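Local coordinates for conserved Archaeal protein (Sulfolobus acidocaldarius, PDB 4OPC) that reduces the double bonds of geranylgeranyl chains in archaeal membrane lipids, using bound FAD, to give saturated archaeols, at residues A[231-236]-A[240-245]. Sequence-based numbering, arbitrary orientation.
Sequences LGIQGG and PSIHEY
Leu231 lies alongside Ile242, and the two side chains overlap side by side, each pointing back toward the other's backbone. Leu231 CD2 meets Ile242 CG1 at 3.7 Å. This is strand-turn-helix packing in the geranylgeranyl reductase catalytic domain. Strand 226-234 ends, the chain turns back, and helix 242-253 lays its first turn on one face of the sheet. Ile242 has CG1 anti to its backbone N (chi1 -170°), which sends CD1 across to the strand backbone, 3.6 Å from Leu231 O. The other branch of Leu231 serves a second partner. Its CD1 touches Tyr245 CB at 3.7 Å, with the two side chains set nearly perpendicular. An alanine in place of Leu231 lacks both methyl branches, and a gap would probably open beside Ile242 CG1 and Tyr245 CB.

Ile233 points the same way, two residues further along. Its CG1 sits between the backbone N and carbonyl carbon (chi1 66°), and the extended chain beyond carries CD1 out to the helix start. That one methyl reaches Ile242 CB at 4.2 Å and approaches the Tyr245 ring obliquely, 4.1 Å from CE2. Val185 of the adjacent strand 183-193 also touches Ile233 and Ile242, while Pro213 and Tyr239 pack on Ile233 and Tyr245.

Gly232, between the two apolar residues, contacts the bound phospholipid. The strand thus has the helix on one side and lines the lipid pocket with its glycine.

Ser241 is the N-cap of the helix. Its OG accepts weak bonds from His243 N and Glu244 N, and its carbonyl O takes Glu244 N and Tyr245 N. Just before it, Pro240 O lies in the plane of the Tyr245 ring, at the edge, and 4.0 Å from Ile233 CD1.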
loop_
_atom_site.group_PDB
_atom_site.type_symbol
_atom_site.label_atom_id
_atom_site.label_comp_id
_atom_site.label_asym_id
_atom_site.label_seq_id
_atom_site.Cartn_x
_atom_site.Cartn_y
_atom_site.Cartn_z
ATOM N N LEU A 231 13.606 7.630 1.680
ATOM C CA LEU A 231 13.611 7.301 0.263
ATOM C C LEU A 231 13.166 5.874 0.035
ATOM O O LEU A 231 13.210 5.037 0.939
ATOM C CB LEU A 231 14.999 7.518 -0.375
ATOM C CG LEU A 231 16.021 6.403 -0.160
ATOM C CD1 LEU A 231 17.136 6.499 -1.206
ATOM C CD2 LEU A 231 16.611 6.445 1.249
ATOM N N GLY A 232 12.743 5.606 -1.191
ATOM C CA GLY A 232 12.436 4.264 -1.641
ATOM C C GLY A 232 13.215 4.008 -2.916
ATOM O O GLY A 232 13.399 4.925 -3.737
ATOM N N ILE A 233 13.700 2.782 -3.081
ATOM C CA ILE A 233 14.360 2.384 -4.326
ATOM C C ILE A 233 13.787 1.050 -4.777
ATOM O O ILE A 233 13.365 0.240 -3.950
ATOM C CB ILE A 233 15.893 2.300 -4.183
ATOM C CG1 ILE A 233 16.288 1.187 -3.231
ATOM C CG2 ILE A 233 16.476 3.629 -3.703
ATOM C CD1 ILE A 233 17.784 1.037 -3.080
ATOM N N GLN A 234 13.760 0.826 -6.086
ATOM C CA GLN A 234 13.197 -0.402 -6.638
ATOM C C GLN A 234 14.034 -1.627 -6.287
ATOM O O GLN A 234 15.259 -1.615 -6.397
ATOM C CB GLN A 234 13.043 -0.274 -8.153
ATOM C CG GLN A 234 12.427 -1.508 -8.794
ATOM C CD GLN A 234 12.150 -1.309 -10.256
ATOM O OE1 GLN A 234 12.808 -0.505 -10.924
ATOM N NE2 GLN A 234 11.197 -2.058 -10.782
ATOM N N GLY A 235 13.362 -2.694 -5.858
ATOM C CA GLY A 235 14.040 -3.955 -5.622
ATOM C C GLY A 235 14.355 -4.741 -6.892
ATOM O O GLY A 235 13.909 -4.390 -7.988
ATOM N N GLY A 236 15.132 -5.812 -6.758
ATOM C CA GLY A 236 15.400 -6.692 -7.879
ATOM C C GLY A 236 16.306 -6.119 -8.952
ATOM O O GLY A 236 16.383 -6.682 -10.038
ATOM N N PRO A 240 22.909 -0.933 -4.477
ATOM C CA PRO A 240 23.589 -0.987 -3.182
ATOM C C PRO A 240 22.632 -0.695 -2.034
ATOM O O PRO A 240 21.470 -0.339 -2.251
ATOM C CB PRO A 240 24.619 0.148 -3.274
ATOM C CG PRO A 240 24.747 0.461 -4.708
ATOM C CD PRO A 240 23.438 0.141 -5.334
ATOM N N SER A 241 23.147 -0.822 -0.820
ATOM C CA SER A 241 22.377 -0.656 0.405
ATOM C C SER A 241 21.618 0.660 0.436
ATOM O O SER A 241 22.201 1.721 0.192
ATOM C CB SER A 241 23.326 -0.694 1.599
ATOM O OG SER A 241 22.687 -0.191 2.755
ATOM N N ILE A 242 20.328 0.591 0.749
ATOM C CA ILE A 242 19.520 1.799 0.860
ATOM C C ILE A 242 20.061 2.695 1.985
ATOM O O ILE A 242 19.966 3.922 1.896
ATOM C CB ILE A 242 18.024 1.487 1.059
ATOM C CG1 ILE A 242 17.196 2.770 0.923
ATOM C CG2 ILE A 242 17.788 0.811 2.409
ATOM C CD1 ILE A 242 15.717 2.516 0.735
ATOM N N HIS A 243 20.637 2.094 3.024
ATOM C CA HIS A 243 21.230 2.868 4.112
ATOM C C HIS A 243 22.360 3.731 3.575
ATOM O O HIS A 243 22.603 4.827 4.072
ATOM C CB HIS A 243 21.769 1.951 5.214
ATOM C CG HIS A 243 20.704 1.204 5.956
ATOM N ND1 HIS A 243 20.928 -0.025 6.545
ATOM C CD2 HIS A 243 19.408 1.509 6.203
ATOM C CE1 HIS A 243 19.816 -0.439 7.128
ATOM N NE2 HIS A 243 18.877 0.471 6.930
ATOM N N GLU A 244 23.056 3.239 2.557
ATOM C CA GLU A 244 24.170 3.984 1.989
ATOM C C GLU A 244 23.669 5.109 1.086
ATOM O O GLU A 244 24.237 6.195 1.088
ATOM C CB GLU A 244 25.156 3.056 1.274
ATOM C CG GLU A 244 25.974 2.175 2.225
ATOM C CD GLU A 244 26.843 2.976 3.195
ATOM O OE1 GLU A 244 27.448 3.993 2.778
ATOM O OE2 GLU A 244 26.923 2.589 4.381
ATOM N N TYR A 245 22.598 4.867 0.333
ATOM C CA TYR A 245 21.971 5.954 -0.428
ATOM C C TYR A 245 21.526 7.056 0.518
ATOM O O TYR A 245 21.739 8.240 0.253
ATOM C CB TYR A 245 20.733 5.468 -1.187
ATOM C CG TYR A 245 20.998 4.800 -2.515
ATOM C CD1 TYR A 245 21.042 5.538 -3.690
ATOM C CD2 TYR A 245 21.175 3.424 -2.596
ATOM C CE1 TYR A 245 21.276 4.927 -4.917
ATOM C CE2 TYR A 245 21.400 2.803 -3.811
ATOM C CZ TYR A 245 21.451 3.559 -4.967
ATOM O OH TYR A 245 21.682 2.941 -6.174
#